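PDB 4ACY: endo-alpha-mannosidase from Bacteroides thetaiotaomicron, which hydrolyses internal alpha-mannosidic linkages in glycans and belongs to glycoside hydrolase family 99. Local coordinates for residues F90-G95 / N328-G333; D140-V145 / H178-R183; G226-E231 / D243-Y248; P279-G284 / D309-A314. All coordinates share one frame; numbering follows the deposited sequence.

All four contacts belong to one (beta/alpha)8 barrel. Contacts 3 and 4 adjoin, with centres about 15 Å apart, because strands 244-246 and 276-281 are neighbours in the barrel. T247 OG1 of contact 3 lies 2.9 Å from S280 N of contact 4, a probable hydrogen bond. Contact 1 joins two long loops, and its E329 CG packs against Y248 OH of contact 3 at 3.9 Å. The side chain of Y248 also lies about 4 Å from a bound formate, probably from the crystallisation liquor, which may mark a pocket. Contact 2 stands apart among the outer helices; its nearest atoms are about 12 Å from each of the other contacts.

Contact 1: F90-G95 / N328-G333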
loop_
_atom_site.group_PDB
_atom_site.type_symbol
_atom_site.label_atom_id
_atom_site.label_comp_id
_atom_site.label_asym_id
_atom_site.label_seq_id
_atom_site.Cartn_x
_atom_site.Cartn_y
_atom_site.Cartn_z
ATOM N N PHE A 90 -9.019 5.798 -13.854
ATOM C CA PHE A 90 -10.314 6.050 -13.190
ATOM C C PHE A 90 -10.307 7.489 -12.684
ATOM O O PHE A 90 -9.260 8.132 -12.656
ATOM C CB PHE A 90 -10.482 5.094 -11.993
ATOM C CG PHE A 90 -10.682 3.642 -12.366
ATOM C CD1 PHE A 90 -9.592 2.796 -12.603
ATOM C CD2 PHE A 90 -11.969 3.101 -12.447
ATOM C CE1 PHE A 90 -9.779 1.437 -12.923
ATOM C CE2 PHE A 90 -12.174 1.753 -12.765
ATOM C CZ PHE A 90 -11.074 0.908 -13.013
ATOM N N TYR A 91 -11.465 8.001 -12.257
ATOM C CA TYR A 91 -11.547 9.380 -11.801
ATOM C C TYR A 91 -12.135 9.403 -10.386
ATOM O O TYR A 91 -13.211 8.835 -10.163
ATOM C CB TYR A 91 -12.418 10.210 -12.758
ATOM C CG TYR A 91 -12.278 11.686 -12.532
ATOM C CD1 TYR A 91 -13.021 12.335 -11.545
ATOM C CD2 TYR A 91 -11.372 12.439 -13.279
ATOM C CE1 TYR A 91 -12.862 13.696 -11.310
ATOM C CE2 TYR A 91 -11.208 13.797 -13.050
ATOM C CZ TYR A 91 -11.962 14.414 -12.064
ATOM O OH TYR A 91 -11.806 15.759 -11.828
ATOM N N PRO A 92 -11.451 10.057 -9.431
ATOM C CA PRO A 92 -11.952 9.999 -8.046
ATOM C C PRO A 92 -13.277 10.739 -7.803
ATOM O O PRO A 92 -13.491 11.841 -8.329
ATOM C CB PRO A 92 -10.864 10.713 -7.247
ATOM C CG PRO A 92 -9.601 10.578 -8.079
ATOM C CD PRO A 92 -10.146 10.744 -9.502
ATOM N N GLU A 93 -14.119 10.144 -6.969
ATOM C CA GLU A 93 -15.291 10.842 -6.453
ATOM C C GLU A 93 -14.891 12.192 -5.842
ATOM O O GLU A 93 -15.586 13.207 -6.030
ATOM C CB GLU A 93 -16.011 9.982 -5.420
ATOM C CG GLU A 93 -17.279 10.677 -4.917
ATOM C CD GLU A 93 -17.946 9.990 -3.751
ATOM O OE1 GLU A 93 -17.334 9.141 -3.088
ATOM O OE2 GLU A 93 -19.116 10.327 -3.492
ATOM N N LEU A 94 -13.761 12.211 -5.134
ATOM C CA LEU A 94 -13.301 13.429 -4.454
ATOM C C LEU A 94 -12.494 14.385 -5.348
ATOM O O LEU A 94 -11.955 15.395 -4.884
ATOM C CB LEU A 94 -12.549 13.066 -3.163
ATOM C CG LEU A 94 -13.382 12.315 -2.124
ATOM C CD1 LEU A 94 -12.526 11.996 -0.918
ATOM C CD2 LEU A 94 -14.593 13.132 -1.672
ATOM N N GLY A 95 -12.431 14.065 -6.636
ATOM C CA GLY A 95 -11.760 14.901 -7.622
ATOM C C GLY A 95 -10.257 14.893 -7.469
ATOM O O GLY A 95 -9.686 13.924 -6.944
ATOM N N ASN A 328 -5.654 3.916 -2.491
ATOM C CA ASN A 328 -5.701 5.039 -3.420
ATOM C C ASN A 328 -4.439 5.241 -4.246
ATOM O O ASN A 328 -3.936 6.367 -4.360
ATOM C CB ASN A 328 -6.077 6.351 -2.699
ATOM C CG ASN A 328 -5.041 6.788 -1.665
ATOM O OD1 ASN A 328 -4.263 5.972 -1.150
ATOM N ND2 ASN A 328 -5.038 8.093 -1.347
ATOM N N GLU A 329 -3.948 4.151 -4.828
ATOM C CA GLU A 329 -2.880 4.269 -5.827
ATOM C C GLU A 329 -3.590 4.423 -7.169
ATOM O O GLU A 329 -3.753 3.458 -7.929
ATOM C CB GLU A 329 -1.975 3.031 -5.808
ATOM C CG GLU A 329 -0.456 3.336 -5.966
ATOM C CD GLU A 329 -0.073 4.035 -7.279
ATOM O OE1 GLU A 329 -0.954 4.566 -7.981
ATOM O OE2 GLU A 329 1.150 4.074 -7.601
ATOM N N TRP A 330 -4.051 5.647 -7.420
ATOM C CA TRP A 330 -4.850 5.960 -8.593
ATOM C C TRP A 330 -4.081 5.719 -9.881
ATOM O O TRP A 330 -4.671 5.272 -10.877
ATOM C CB TRP A 330 -5.397 7.402 -8.516
ATOM C CG TRP A 330 -6.520 7.507 -7.521
ATOM C CD1 TRP A 330 -6.415 7.821 -6.199
ATOM C CD2 TRP A 330 -7.918 7.243 -7.762
ATOM N NE1 TRP A 330 -7.655 7.796 -5.604
ATOM C CE2 TRP A 330 -8.592 7.429 -6.536
ATOM C CE3 TRP A 330 -8.661 6.863 -8.896
ATOM C CZ2 TRP A 330 -9.984 7.268 -6.407
ATOM C CZ3 TRP A 330 -10.042 6.702 -8.765
ATOM C CH2 TRP A 330 -10.682 6.903 -7.523
ATOM N N HIS A 331 -2.770 5.971 -9.869
ATOM C CA HIS A 331 -1.998 5.835 -11.115
ATOM C C HIS A 331 -2.042 4.417 -11.620
ATOM O O HIS A 331 -1.930 4.190 -12.822
ATOM C CB HIS A 331 -0.526 6.220 -10.945
ATOM C CG HIS A 331 -0.307 7.532 -10.272
ATOM N ND1 HIS A 331 -0.803 8.722 -10.763
ATOM C CD2 HIS A 331 0.393 7.842 -9.160
ATOM C CE1 HIS A 331 -0.441 9.708 -9.959
ATOM N NE2 HIS A 331 0.297 9.201 -8.985
ATOM N N GLU A 332 -2.201 3.459 -10.706
ATOM C CA GLU A 332 -2.111 2.051 -11.072
ATOM C C GLU A 332 -3.461 1.344 -11.121
ATOM O O GLU A 332 -3.531 0.146 -11.378
ATOM C CB GLU A 332 -1.147 1.320 -10.135
ATOM C CG GLU A 332 0.277 1.836 -10.327
ATOM C CD GLU A 332 1.317 1.053 -9.577
ATOM O OE1 GLU A 332 0.983 0.392 -8.560
ATOM O OE2 GLU A 332 2.508 1.152 -9.975
ATOM N N GLY A 333 -4.527 2.109 -10.914
ATOM C CA GLY A 333 -5.879 1.571 -11.097
ATOM C C GLY A 333 -6.197 0.479 -10.098
ATOM O O GLY A 333 -7.008 -0.412 -10.368
HETATM O O HOH W 1 -7.202 4.851 -11.288
#
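Two groups meet the carbonyl oxygen W330 O. G333 N bonds to W330 O at 3.2 Å, and a water 2.6 Å from W330 O probably donates to it. The same water accepts a longer bond from F90 N, 3.3 Å away, and so bridges the two loops. Most of the rest is packing round the W330 indole. CG of W330 is anti to the carbonyl carbon (chi1 -74°), which sends the ring toward P92. P92 CG sits over the centre of the six-membered ring, 3.5 Å from its centroid and 7° off the normal, a clear CH-pi contact. P92 CA adds a 3.4 Å approach to W330 CH2. F90 meets the indole at its edge instead, with CB 3.6 Å from W330 CZ3. The indole NE1 is bonded to E337 OE1. An alanine in place of W330 would probably open a gap beneath P92 and beside F90, and leave E337 without this donor. The contact joins two loops of the (beta/alpha)8 fold. In the chain, F90-G95 comes after strand 77-79 and before helix 102-115, on which L94 packs. N328-G333 follows strand 322-324, the eighth of the barrel, and precedes helix 359-376.

Contact 2: D140-V145 / H178-R183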
loop_
_atom_site.group_PDB
_atom_site.type_symbol
_atom_site.label_atom_id
_atom_site.label_comp_id
_atom_site.label_asym_id
_atom_site.label_seq_id
_atom_site.Cartn_x
_atom_site.Cartn_y
_atom_site.Cartn_z
ATOM N N ASP A 140 -4.391 11.909 13.617
ATOM C CA ASP A 140 -5.427 12.612 14.391
ATOM C C ASP A 140 -6.824 12.124 14.014
ATOM O O ASP A 140 -7.651 11.804 14.886
ATOM C CB ASP A 140 -5.318 14.135 14.195
ATOM C CG ASP A 140 -4.138 14.744 14.939
ATOM O OD1 ASP A 140 -3.543 14.061 15.796
ATOM O OD2 ASP A 140 -3.796 15.918 14.673
ATOM N N GLU A 141 -7.075 12.022 12.709
ATOM C CA GLU A 141 -8.374 11.556 12.227
ATOM C C GLU A 141 -8.618 10.074 12.497
ATOM O O GLU A 141 -9.741 9.674 12.831
ATOM C CB GLU A 141 -8.584 11.922 10.747
ATOM C CG GLU A 141 -8.593 13.435 10.494
ATOM C CD GLU A 141 -9.756 14.139 11.192
ATOM O OE1 GLU A 141 -10.857 13.556 11.266
ATOM O OE2 GLU A 141 -9.558 15.273 11.678
ATOM N N ALA A 142 -7.569 9.256 12.381
ATOM C CA ALA A 142 -7.702 7.830 12.678
ATOM C C ALA A 142 -8.037 7.606 14.160
ATOM O O ALA A 142 -8.876 6.764 14.494
ATOM C CB ALA A 142 -6.424 7.069 12.286
ATOM N N ALA A 143 -7.398 8.383 15.030
ATOM C CA ALA A 143 -7.585 8.242 16.475
ATOM C C ALA A 143 -9.026 8.522 16.920
ATOM O O ALA A 143 -9.481 7.942 17.900
ATOM C CB ALA A 143 -6.606 9.108 17.239
ATOM N N LYS A 144 -9.743 9.378 16.191
ATOM C CA LYS A 144 -11.164 9.679 16.508
ATOM C C LYS A 144 -12.110 8.487 16.327
ATOM O O LYS A 144 -13.182 8.428 16.945
ATOM C CB LYS A 144 -11.688 10.839 15.657
ATOM C CG LYS A 144 -10.941 12.151 15.775
ATOM C CD LYS A 144 -11.790 13.255 15.164
ATOM C CE LYS A 144 -10.988 14.401 14.580
ATOM N NZ LYS A 144 -10.028 15.001 15.522
ATOM N N VAL A 145 -11.725 7.546 15.475
ATOM C CA VAL A 145 -12.597 6.429 15.123
ATOM C C VAL A 145 -11.991 5.064 15.469
ATOM O O VAL A 145 -12.566 4.027 15.151
ATOM C CB VAL A 145 -12.996 6.496 13.617
ATOM C CG1 VAL A 145 -13.645 7.839 13.289
ATOM C CG2 VAL A 145 -11.759 6.279 12.735
ATOM N N HIS A 178 1.655 8.498 19.481
ATOM C CA HIS A 178 0.299 8.805 19.043
ATOM C C HIS A 178 -0.692 7.667 19.316
ATOM O O HIS A 178 -0.383 6.511 19.048
ATOM C CB HIS A 178 0.270 9.193 17.562
ATOM C CG HIS A 178 -0.960 9.951 17.178
ATOM N ND1 HIS A 178 -0.964 11.312 16.960
ATOM C CD2 HIS A 178 -2.238 9.540 17.018
ATOM C CE1 HIS A 178 -2.190 11.705 16.665
ATOM N NE2 HIS A 178 -2.981 10.647 16.689
ATOM N N PRO A 179 -1.886 7.995 19.846
ATOM C CA PRO A 179 -2.908 6.970 20.079
ATOM C C PRO A 179 -3.209 6.126 18.829
ATOM O O PRO A 179 -3.549 4.947 18.959
ATOM C CB PRO A 179 -4.151 7.774 20.474
ATOM C CG PRO A 179 -3.654 9.086 20.918
ATOM C CD PRO A 179 -2.315 9.334 20.311
ATOM N N ALA A 180 -3.062 6.709 17.640
ATOM C CA ALA A 180 -3.376 5.979 16.399
ATOM C C ALA A 180 -2.176 5.291 15.760
ATOM O O ALA A 180 -2.304 4.710 14.682
ATOM C CB ALA A 180 -4.060 6.898 15.382
ATOM N N PHE A 181 -1.012 5.358 16.393
ATOM C CA PHE A 181 0.160 4.641 15.864
ATOM C C PHE A 181 -0.049 3.136 16.005
ATOM O O PHE A 181 -0.325 2.630 17.099
ATOM C CB PHE A 181 1.429 5.107 16.584
ATOM C CG PHE A 181 2.712 4.550 16.012
ATOM C CD1 PHE A 181 3.285 5.121 14.882
ATOM C CD2 PHE A 181 3.376 3.491 16.635
ATOM C CE1 PHE A 181 4.473 4.629 14.345
ATOM C CE2 PHE A 181 4.582 2.993 16.106
ATOM C CZ PHE A 181 5.127 3.561 14.958
ATOM N N TYR A 182 0.088 2.405 14.899
ATOM C CA TYR A 182 -0.226 0.980 14.892
ATOM C C TYR A 182 0.792 0.137 15.628
ATOM O O TYR A 182 1.994 0.301 15.434
ATOM C CB TYR A 182 -0.282 0.479 13.461
ATOM C CG TYR A 182 -0.700 -0.958 13.285
ATOM C CD1 TYR A 182 -1.972 -1.406 13.687
ATOM C CD2 TYR A 182 0.143 -1.855 12.640
ATOM C CE1 TYR A 182 -2.368 -2.730 13.468
ATOM C CE2 TYR A 182 -0.236 -3.171 12.433
ATOM C CZ TYR A 182 -1.494 -3.596 12.839
ATOM O OH TYR A 182 -1.867 -4.902 12.592
ATOM N N ARG A 183 0.290 -0.773 16.455
ATOM C CA ARG A 183 1.082 -1.879 16.982
ATOM C C ARG A 183 0.256 -3.146 16.928
ATOM O O ARG A 183 -0.952 -3.118 17.159
ATOM C CB ARG A 183 1.500 -1.612 18.431
ATOM C CG ARG A 183 2.562 -0.574 18.540
ATOM C CD ARG A 183 3.044 -0.423 19.966
ATOM N NE ARG A 183 4.048 0.631 20.051
ATOM C CZ ARG A 183 3.771 1.927 20.114
ATOM N NH1 ARG A 183 2.517 2.358 20.085
ATOM N NH2 ARG A 183 4.756 2.799 20.194
#
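A143 and A180 face each other where a helix of the (beta/alpha)8 barrel meets a type I beta turn. The helix is 133-145, and the turn runs from H178 to F181 in the loop before strand 189-192. A143 and A180 are small, which lets the backbones come close: their CA atoms are 4.8 Å apart. A180 CB points at the helix and touches both alanines on that side. A180 CB lies 3.9 Å from A142 CB and 3.8 Å from A143 CB. H178 lies alongside. Its CG is anti to the backbone N (chi1 -160°), which turns the imidazole toward the helix. The ring comes edge on, with A143 CB near its plane and 4.0 Å from H178 NE2. D140 starts away from the turn, but its carboxylate swings back toward the same ring edge. As modelled, D140 and H178 cross at about a right angle, with carboxylate and ring planes 32° apart, but the pair is too close and the geometry doubtful. F181 N bonds to H178 O at 3.0 Å and closes the turn. L139 of the same helix also touches H178 and A180. A180 of the turn and Y182 just after it are tied to the barrel by backbone bonds with V149 of strand 148-153. At the outer margin P179 CB packs loosely on A143 CB, 4.3 Å away.

Contact 3: G226-E231 / D243-Y248; sequences GLTLKE and DGFYTY
T228 N donates to Y246 O at 3.0 Å. Two more backbone bonds continue the ladder. Y246 N donates to G226 O at 2.9 Å, and G226 N donates to G244 O at 3.0 Å. This alternation is that of parallel strands, with G226 beside F245 and L227 beside Y246. Past the paired residues a water takes over and bridges T228 O and T247 O.

The side chains of L227 and Y246 share one face of the sheet. CG of Y246 lies between the backbone N and the carbonyl carbon, the crowded position (chi1 75°), and this lays the ring back against the neighbouring strand. G226 O lies at the ring edge, 3.3 Å from Y246 CD1. L227 CD1 stands over the ring centre, 4.1 Å from the centroid and 8° off the normal, a CH-pi contact. The same methyl also touches Y248 CB at 3.6 Å. The phenol oxygen of Y246 is bonded to H152 NE2, across the barrel interior. A leucine in place of Y246 would probably leave H152 without this partner and L227 CD1 without its aromatic face. On the other face T228 and F245 run side by side, with T228 CG2 3.7 Å from F245 CD2. Helix 263-272 covers them, through M266 and A270.

Strand 223-227, helix 235-239 and strand 244-246 form one beta-alpha-beta unit, the repeating element of a TIM barrel. These are its fifth and sixth strands.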
loop_
_atom_site.group_PDB
_atom_site.type_symbol
_atom_site.label_atom_id
_atom_site.label_comp_id
_atom_site.label_asym_id
_atom_site.label_seq_id
_atom_site.Cartn_x
_atom_site.Cartn_y
_atom_site.Cartn_z
ATOM N N GLY A 226 9.463 -7.438 4.488
ATOM C CA GLY A 226 10.080 -7.209 3.169
ATOM C C GLY A 226 9.230 -7.656 1.995
ATOM O O GLY A 226 8.377 -8.536 2.117
ATOM N N LEU A 227 9.428 -7.005 0.854
ATOM C CA LEU A 227 8.738 -7.380 -0.372
ATOM C C LEU A 227 9.453 -8.582 -0.969
ATOM O O LEU A 227 10.667 -8.536 -1.223
ATOM C CB LEU A 227 8.719 -6.215 -1.368
ATOM C CG LEU A 227 7.970 -6.448 -2.684
ATOM C CD1 LEU A 227 6.522 -6.755 -2.407
ATOM C CD2 LEU A 227 8.092 -5.201 -3.563
ATOM N N THR A 228 8.703 -9.661 -1.162
ATOM C CA THR A 228 9.237 -10.845 -1.812
ATOM C C THR A 228 8.694 -10.890 -3.233
ATOM O O THR A 228 7.545 -10.548 -3.460
ATOM C CB THR A 228 8.924 -12.159 -1.035
ATOM O OG1 THR A 228 9.631 -13.267 -1.642
ATOM C CG2 THR A 228 7.440 -12.449 -1.011
ATOM N N LEU A 229 9.545 -11.300 -4.172
ATOM C CA LEU A 229 9.155 -11.466 -5.580
ATOM C C LEU A 229 8.789 -12.901 -5.942
ATOM O O LEU A 229 8.025 -13.139 -6.869
ATOM C CB LEU A 229 10.295 -11.019 -6.489
ATOM C CG LEU A 229 10.714 -9.563 -6.381
ATOM C CD1 LEU A 229 11.960 -9.406 -7.259
ATOM C CD2 LEU A 229 9.572 -8.655 -6.810
ATOM N N LYS A 230 9.349 -13.862 -5.216
ATOM C CA LYS A 230 9.123 -15.255 -5.551
ATOM C C LYS A 230 9.338 -16.168 -4.354
ATOM O O LYS A 230 10.185 -15.910 -3.494
ATOM C CB LYS A 230 10.022 -15.689 -6.720
ATOM C CG LYS A 230 11.532 -15.583 -6.475
ATOM C CD LYS A 230 12.324 -15.727 -7.790
ATOM C CE LYS A 230 12.418 -14.412 -8.530
ATOM N NZ LYS A 230 12.749 -14.626 -9.972
ATOM N N GLU A 231 8.544 -17.229 -4.321
ATOM C CA GLU A 231 8.617 -18.255 -3.292
ATOM C C GLU A 231 10.041 -18.793 -3.075
ATOM O O GLU A 231 10.434 -19.078 -1.937
ATOM C CB GLU A 231 7.636 -19.375 -3.666
ATOM C CG GLU A 231 7.581 -20.536 -2.714
ATOM C CD GLU A 231 6.235 -21.210 -2.711
ATOM O OE1 GLU A 231 5.525 -21.190 -3.749
ATOM O OE2 GLU A 231 5.891 -21.767 -1.656
ATOM N N ASP A 243 11.064 -9.927 9.810
ATOM C CA ASP A 243 10.023 -10.633 10.547
ATOM C C ASP A 243 8.970 -11.260 9.664
ATOM O O ASP A 243 8.181 -12.095 10.120
ATOM C CB ASP A 243 9.376 -9.665 11.529
ATOM C CG ASP A 243 10.386 -9.089 12.469
ATOM O OD1 ASP A 243 10.716 -9.781 13.461
ATOM O OD2 ASP A 243 10.889 -7.979 12.205
ATOM N N GLY A 244 8.943 -10.844 8.403
ATOM C CA GLY A 244 7.966 -11.385 7.489
ATOM C C GLY A 244 8.094 -10.830 6.091
ATOM O O GLY A 244 9.080 -10.163 5.755
ATOM N N PHE A 245 7.078 -11.114 5.287
ATOM C CA PHE A 245 7.108 -10.735 3.868
ATOM C C PHE A 245 5.727 -10.433 3.315
ATOM O O PHE A 245 4.729 -10.993 3.767
ATOM C CB PHE A 245 7.779 -11.831 3.017
ATOM C CG PHE A 245 7.185 -13.193 3.188
ATOM C CD1 PHE A 245 7.584 -14.011 4.245
ATOM C CD2 PHE A 245 6.258 -13.691 2.269
ATOM C CE1 PHE A 245 7.035 -15.298 4.403
ATOM C CE2 PHE A 245 5.717 -14.977 2.414
ATOM C CZ PHE A 245 6.110 -15.776 3.483
ATOM N N TYR A 246 5.682 -9.540 2.323
ATOM C CA TYR A 246 4.431 -9.204 1.633
ATOM C C TYR A 246 4.667 -9.196 0.143
ATOM O O TYR A 246 5.823 -9.291 -0.299
ATOM C CB TYR A 246 3.843 -7.860 2.114
ATOM C CG TYR A 246 4.530 -6.586 1.631
ATOM C CD1 TYR A 246 5.887 -6.337 1.894
ATOM C CD2 TYR A 246 3.801 -5.604 0.947
ATOM C CE1 TYR A 246 6.506 -5.142 1.451
ATOM C CE2 TYR A 246 4.390 -4.401 0.531
ATOM C CZ TYR A 246 5.752 -4.181 0.774
ATOM O OH TYR A 246 6.366 -3.011 0.379
ATOM N N THR A 247 3.586 -9.097 -0.621
ATOM C CA THR A 247 3.652 -9.361 -2.066
ATOM C C THR A 247 3.392 -8.131 -2.922
ATOM O O THR A 247 3.819 -8.076 -4.086
ATOM C CB THR A 247 2.712 -10.496 -2.483
ATOM O OG1 THR A 247 1.355 -10.130 -2.215
ATOM C CG2 THR A 247 3.059 -11.775 -1.717
ATOM N N TYR A 248 2.684 -7.168 -2.327
ATOM C CA TYR A 248 2.312 -5.884 -2.924
ATOM C C TYR A 248 1.450 -5.903 -4.200
ATOM O O TYR A 248 0.318 -5.420 -4.196
ATOM C CB TYR A 248 3.485 -4.888 -3.084
ATOM C CG TYR A 248 2.910 -3.561 -3.478
ATOM C CD1 TYR A 248 2.257 -2.772 -2.533
ATOM C CD2 TYR A 248 2.895 -3.149 -4.820
ATOM C CE1 TYR A 248 1.636 -1.577 -2.894
ATOM C CE2 TYR A 248 2.267 -1.937 -5.196
ATOM C CZ TYR A 248 1.649 -1.166 -4.222
ATOM O OH TYR A 248 1.035 0.032 -4.556
HETATM O O HOH W 2 5.762 -9.662 -5.385
#

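Contact 4: P279-G284 / D309-A314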
loop_
_atom_site.group_PDB
_atom_site.type_symbol
_atom_site.label_atom_id
_atom_site.label_comp_id
_atom_site.label_asym_id
_atom_site.label_seq_id
_atom_site.Cartn_x
_atom_site.Cartn_y
_atom_site.Cartn_z
ATOM N N PRO A 279 -0.174 -11.451 2.451
ATOM C CA PRO A 279 -0.498 -11.325 1.029
ATOM C C PRO A 279 -1.093 -9.949 0.760
ATOM O O PRO A 279 -1.679 -9.337 1.669
ATOM C CB PRO A 279 -1.562 -12.400 0.802
ATOM C CG PRO A 279 -2.148 -12.663 2.183
ATOM C CD PRO A 279 -0.994 -12.470 3.128
ATOM N N SER A 280 -0.921 -9.470 -0.469
ATOM C CA SER A 280 -1.555 -8.235 -0.899
ATOM C C SER A 280 -2.621 -8.513 -1.944
ATOM O O SER A 280 -2.364 -9.187 -2.947
ATOM C CB SER A 280 -0.523 -7.239 -1.439
ATOM O OG SER A 280 0.499 -6.987 -0.483
ATOM N N VAL A 281 -3.823 -8.013 -1.663
ATOM C CA VAL A 281 -4.994 -8.195 -2.526
ATOM C C VAL A 281 -5.426 -6.878 -3.128
ATOM O O VAL A 281 -5.434 -5.847 -2.445
ATOM C CB VAL A 281 -6.184 -8.784 -1.704
ATOM C CG1 VAL A 281 -7.456 -8.908 -2.551
ATOM C CG2 VAL A 281 -5.777 -10.136 -1.113
ATOM N N GLY A 282 -5.801 -6.910 -4.408
ATOM C CA GLY A 282 -6.315 -5.728 -5.083
ATOM C C GLY A 282 -7.538 -6.009 -5.950
ATOM O O GLY A 282 -7.796 -7.164 -6.300
ATOM N N PRO A 283 -8.271 -4.950 -6.331
ATOM C CA PRO A 283 -9.550 -5.120 -7.055
ATOM C C PRO A 283 -9.397 -5.174 -8.576
ATOM O O PRO A 283 -10.372 -5.449 -9.296
ATOM C CB PRO A 283 -10.350 -3.883 -6.632
ATOM C CG PRO A 283 -9.324 -2.845 -6.401
ATOM C CD PRO A 283 -8.116 -3.577 -5.819
ATOM N N GLY A 284 -8.177 -4.907 -9.049
ATOM C CA GLY A 284 -7.863 -4.874 -10.473
ATOM C C GLY A 284 -6.520 -4.194 -10.661
ATOM O O GLY A 284 -5.811 -3.913 -9.685
ATOM N N ASP A 309 -12.146 -13.077 -6.142
ATOM C CA ASP A 309 -11.257 -14.227 -6.319
ATOM C C ASP A 309 -9.941 -14.063 -5.548
ATOM O O ASP A 309 -9.451 -14.999 -4.892
ATOM C CB ASP A 309 -10.963 -14.455 -7.812
ATOM C CG ASP A 309 -12.162 -15.017 -8.592
ATOM O OD1 ASP A 309 -13.125 -15.534 -7.988
ATOM O OD2 ASP A 309 -12.133 -14.970 -9.838
HETATM N N MSE A 310 -9.375 -12.862 -5.626
HETATM C CA MSE A 310 -8.080 -12.606 -5.005
HETATM C C MSE A 310 -8.197 -12.578 -3.476
HETATM O O MSE A 310 -7.350 -13.139 -2.772
HETATM C CB MSE A 310 -7.463 -11.303 -5.529
HETATM C CG MSE A 310 -5.969 -11.201 -5.266
HETATM SE SE MSE A 310 -5.189 -9.805 -6.353
HETATM C CE MSE A 310 -3.310 -10.282 -6.165
ATOM N N TYR A 311 -9.244 -11.927 -2.975
ATOM C CA TYR A 311 -9.430 -11.825 -1.526
ATOM C C TYR A 311 -9.706 -13.210 -0.935
ATOM O O TYR A 311 -9.142 -13.568 0.096
ATOM C CB TYR A 311 -10.545 -10.831 -1.185
ATOM C CG TYR A 311 -10.273 -9.947 0.020
ATOM C CD1 TYR A 311 -9.922 -10.499 1.257
ATOM C CD2 TYR A 311 -10.401 -8.555 -0.070
ATOM C CE1 TYR A 311 -9.696 -9.685 2.377
ATOM C CE2 TYR A 311 -10.173 -7.726 1.046
ATOM C CZ TYR A 311 -9.812 -8.310 2.261
ATOM O OH TYR A 311 -9.575 -7.545 3.383
ATOM N N LYS A 312 -10.540 -13.996 -1.617
ATOM C CA LYS A 312 -10.817 -15.365 -1.179
ATOM C C LYS A 312 -9.535 -16.189 -1.096
ATOM O O LYS A 312 -9.323 -16.908 -0.118
ATOM C CB LYS A 312 -11.854 -16.046 -2.085
ATOM C CG LYS A 312 -12.240 -17.485 -1.657
ATOM C CD LYS A 312 -12.794 -17.542 -0.222
ATOM C CE LYS A 312 -13.672 -18.774 -0.000
ATOM N NZ LYS A 312 -13.966 -18.952 1.457
ATOM N N ALA A 313 -8.672 -16.070 -2.103
ATOM C CA ALA A 313 -7.367 -16.753 -2.087
ATOM C C ALA A 313 -6.507 -16.334 -0.882
ATOM O O ALA A 313 -5.850 -17.169 -0.263
ATOM C CB ALA A 313 -6.615 -16.505 -3.383
ATOM N N ALA A 314 -6.508 -15.042 -0.566
ATOM C CA ALA A 314 -5.748 -14.536 0.582
ATOM C C ALA A 314 -6.272 -15.123 1.894
ATOM O O ALA A 314 -5.492 -15.562 2.732
ATOM C CB ALA A 314 -5.754 -13.022 0.625
#
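V281 fills the middle of this contact, and its two methyls go to different parts of helix 305-316. CG1 is anti to the backbone N (chi1 176°). It lies 3.5 Å from Y311 N and also touches the side chains of M310 and Y311. CG2 is anti to the carbonyl carbon and meets A314 CB at 3.4 Å, tighter than usual for two carbons. A314 CB also touches the P279 ring, with P279 CG 3.9 Å away. A314, one helical turn after M310, thus packs against both V281 and P279.

M310 is a selenomethionine, introduced as a label. Its CG is anti to the backbone N (chi1 -162°), and the chain stays extended to its tip. It reaches across the strand beside V281. SE comes 3.5 Å from G282 N, and the terminal CE comes 3.5 Å from S280 O. The Y311 ring lies obliquely beside V281 CG1, stacks on W367 of helix 359-376 and meets Y307 edge-to-face. S280 points away from the helix and bonds to S323 OG.

The contact joins barrel strand 276-281 to the helix that follows it, with W263 of helix 263-272 and I322 of strand 322-324 packing alongside. Its chemistry is almost wholly apolar, so this face of the helix is probably held mainly by packing. G282 N is buried with no hydrogen-bond partner in the model; M310 SE only packs against it.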